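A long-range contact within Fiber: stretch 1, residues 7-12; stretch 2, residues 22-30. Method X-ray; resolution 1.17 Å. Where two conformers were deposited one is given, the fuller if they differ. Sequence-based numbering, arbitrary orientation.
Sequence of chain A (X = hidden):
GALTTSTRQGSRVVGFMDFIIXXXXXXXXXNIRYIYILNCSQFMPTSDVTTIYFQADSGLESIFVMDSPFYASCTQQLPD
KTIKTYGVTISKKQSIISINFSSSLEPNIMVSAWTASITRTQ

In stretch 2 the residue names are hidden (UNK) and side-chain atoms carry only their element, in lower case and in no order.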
# COMPACT_ATOMS: atom_id res chain seq x y z
N THR A 7 -18.07 3.70 -11.55
CA THR A 7 -16.56 3.81 -11.50
C THR A 7 -15.94 3.54 -12.86
O THR A 7 -16.42 2.71 -13.65
CB THR A 7 -15.84 2.92 -10.42
OG1 THR A 7 -15.60 1.59 -10.90
CG2 THR A 7 -16.64 2.85 -9.11
N ARG A 8 -14.86 4.27 -13.10
CA ARG A 8 -14.13 4.22 -14.35
C ARG A 8 -12.74 3.76 -14.03
O ARG A 8 -12.19 4.18 -13.01
CB ARG A 8 -14.03 5.63 -14.94
CG ARG A 8 -15.32 6.43 -14.86
CD ARG A 8 -15.19 7.66 -15.72
NE ARG A 8 -15.35 8.89 -14.95
CZ ARG A 8 -14.76 10.05 -15.26
NH1 ARG A 8 -13.94 10.14 -16.32
NH2 ARG A 8 -14.97 11.11 -14.48
N GLN A 9 -12.14 2.93 -14.89
CA GLN A 9 -10.77 2.48 -14.64
C GLN A 9 -10.04 2.11 -15.93
O GLN A 9 -10.67 1.93 -16.99
CB GLN A 9 -10.76 1.29 -13.69
CG GLN A 9 -11.67 0.14 -14.10
CD GLN A 9 -11.82 -0.90 -13.01
OE1 GLN A 9 -11.04 -0.96 -12.05
NE2 GLN A 9 -12.84 -1.75 -13.14
N GLY A 10 -8.71 2.00 -15.84
CA GLY A 10 -7.92 1.63 -17.01
C GLY A 10 -6.48 1.33 -16.65
O GLY A 10 -6.10 1.38 -15.49
N SER A 11 -5.72 1.03 -17.68
CA SER A 11 -4.32 0.71 -17.56
C SER A 11 -3.50 1.35 -18.66
O SER A 11 -4.02 1.68 -19.74
CB SER A 11 -4.10 -0.81 -17.64
OG SER A 11 -4.68 -1.46 -16.55
N ARG A 12 -2.21 1.47 -18.38
CA ARG A 12 -1.24 1.96 -19.34
C ARG A 12 0.10 1.31 -19.03
O ARG A 12 0.61 1.41 -17.92
CB ARG A 12 -1.13 3.48 -19.21
CG ARG A 12 0.02 4.13 -19.96
CD ARG A 12 -0.06 3.84 -21.46
NE ARG A 12 1.11 4.38 -22.13
CZ ARG A 12 1.28 5.67 -22.42
NH1 ARG A 12 0.34 6.57 -22.13
NH2 ARG A 12 2.41 6.07 -22.99
N UNK A 22 3.97 -0.46 -15.40
CA UNK A 22 2.57 -0.70 -15.71
C UNK A 22 1.70 0.00 -14.67
O UNK A 22 1.75 -0.32 -13.48
c UNK A 22 2.25 -2.18 -15.78
N UNK A 23 0.93 0.97 -15.16
CA UNK A 23 0.07 1.83 -14.35
C UNK A 23 -1.39 1.46 -14.50
O UNK A 23 -1.83 1.09 -15.58
c UNK A 23 0.25 3.28 -14.76
c UNK A 23 1.66 3.84 -14.66
c UNK A 23 2.04 3.97 -13.20
c UNK A 23 1.76 5.19 -15.37
N UNK A 24 -2.10 1.56 -13.39
CA UNK A 24 -3.54 1.42 -13.37
C UNK A 24 -4.12 2.65 -12.74
O UNK A 24 -3.50 3.30 -11.90
N UNK A 25 -5.32 3.01 -13.15
CA UNK A 25 -6.01 4.15 -12.57
C UNK A 25 -7.48 3.83 -12.39
O UNK A 25 -8.04 2.96 -13.10
c UNK A 25 -5.69 4.84 -15.98
n UNK A 25 -6.55 4.81 -17.05
c UNK A 25 -10.07 6.05 -15.32
c UNK A 25 -9.00 5.34 -17.37
c UNK A 25 -5.82 5.40 -13.45
c UNK A 25 -8.87 5.92 -14.59
c UNK A 25 -6.37 5.25 -14.84
c UNK A 25 -7.79 5.20 -16.63
c UNK A 25 -7.72 5.49 -15.26
c UNK A 25 -10.12 5.76 -16.69
N UNK A 26 -8.08 4.50 -11.41
CA UNK A 26 -9.53 4.37 -11.15
C UNK A 26 -10.08 5.70 -10.66
O UNK A 26 -9.40 6.47 -9.96
o UNK A 26 -8.04 0.80 -8.24
c UNK A 26 -9.06 1.33 -8.72
c UNK A 26 -9.87 3.29 -10.10
n UNK A 26 -10.22 1.36 -8.07
c UNK A 26 -9.04 2.02 -10.08
N UNK A 27 -11.32 5.98 -11.05
CA UNK A 27 -12.10 7.08 -10.50
C UNK A 27 -13.32 6.42 -9.86
O UNK A 27 -14.08 5.72 -10.52
c UNK A 27 -13.35 9.22 -10.90
c UNK A 27 -11.29 8.65 -12.25
c UNK A 27 -12.53 8.10 -11.56
c UNK A 27 -11.60 9.61 -13.39
N UNK A 28 -13.48 6.66 -8.57
CA UNK A 28 -14.61 6.13 -7.83
C UNK A 28 -15.48 7.31 -7.39
O UNK A 28 -15.15 8.00 -6.46
c UNK A 28 -14.13 5.30 -6.63
c UNK A 28 -13.19 4.17 -7.10
c UNK A 28 -12.38 3.54 -6.00
c UNK A 28 -15.32 4.74 -5.88
N UNK A 29 -16.58 7.56 -8.12
CA UNK A 29 -17.45 8.67 -7.78
C UNK A 29 -18.47 8.28 -6.72
O UNK A 29 -18.90 7.12 -6.66
c UNK A 29 -18.14 8.99 -9.11
c UNK A 29 -18.12 7.71 -9.88
c UNK A 29 -17.06 6.81 -9.30
N UNK A 30 -18.81 9.26 -5.87
CA UNK A 30 -19.95 9.18 -4.94
C UNK A 30 -20.47 10.60 -4.67
O UNK A 30 -19.87 11.60 -5.11
c UNK A 30 -19.58 8.46 -3.63
o UNK A 30 -19.04 9.33 -2.63
O HOH W 1 -5.74 4.07 -19.58

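Position 22 carries one side-chain carbon and nothing beyond it. That carbon stays at the margin of stretch 1, and the nearest contact is made by the backbone, CA of position 22 to O of Arg12 at 3.6 Å. A lone CB means Ala22.

Position 23 has four carbons, forked at the second. Its backbone pairs with Arg12 through two hydrogen bonds: its N to Arg12 O at 2.8 Å, and Arg12 N to its O at 2.9 Å. A fork one carbon beyond CB identifies Leu23, with chi1 m and chi2 t.

Position 24 has no side-chain atoms. Its CA lies 3.3 Å from Gly10 O, a CA-H...O contact, and 4.3 Å from Ser11 CA. It is Gly24.

Position 25 has one carbon followed by fused five- and six-membered rings holding eight carbons and one nitrogen. The ring system covers Gly10, and only tryptophan has these atoms. In Trp25, chi1 is p, and Gly10 CA sits over the face of the five-membered ring, 3.8 Å from its centroid, in a CH-pi contact. A CB on Gly10 would fall 2.7 Å from Trp25 NE1, a clash. One water accepts from Trp25 NE1 at 2.8 Å and donates to Ser11 O at 2.9 Å. The far end of the ring reaches Arg8, with Trp25 CZ3 3.7 Å from Arg8 O.

Position 26 has three carbons, the third carrying one oxygen and one nitrogen. It lies beside Gln9 on the sheet face away from the indole. This amide is Gln26; its CG is 4.1 Å from Gln9 CB. Two conformers were deposited.

Position 27 has four carbons, forked at the first, with one arm two carbons long. This is Ile27. Its CD1 lies over one face of the Arg8 guanidinium, 3.7 Å from Arg8 CZ.

Position 28 repeats that branching but touches only Thr7. It is Ile28, whose CG2 is 4.0 Å from Thr7 CG2.

Position 29 has three carbons closing a ring onto its own N, so it is Pro29. Its CD packs 3.8 Å from Thr7 CA.

Position 30 has one carbon and one oxygen and makes no contact with stretch 1. It is Ser30.

The strands run antiparallel. Paired hydrogen bonds join Arg8 to Ile27, Gly10 to Trp25 and Arg12 to Leu23. On the face bearing Arg8, Trp25 and Ile27, side chains pack across the strands, and the bare Gly10 leaves room for the indole. The contact buries 621 Å².

Stretch 2, residues 22-30: ALGWQIIPS
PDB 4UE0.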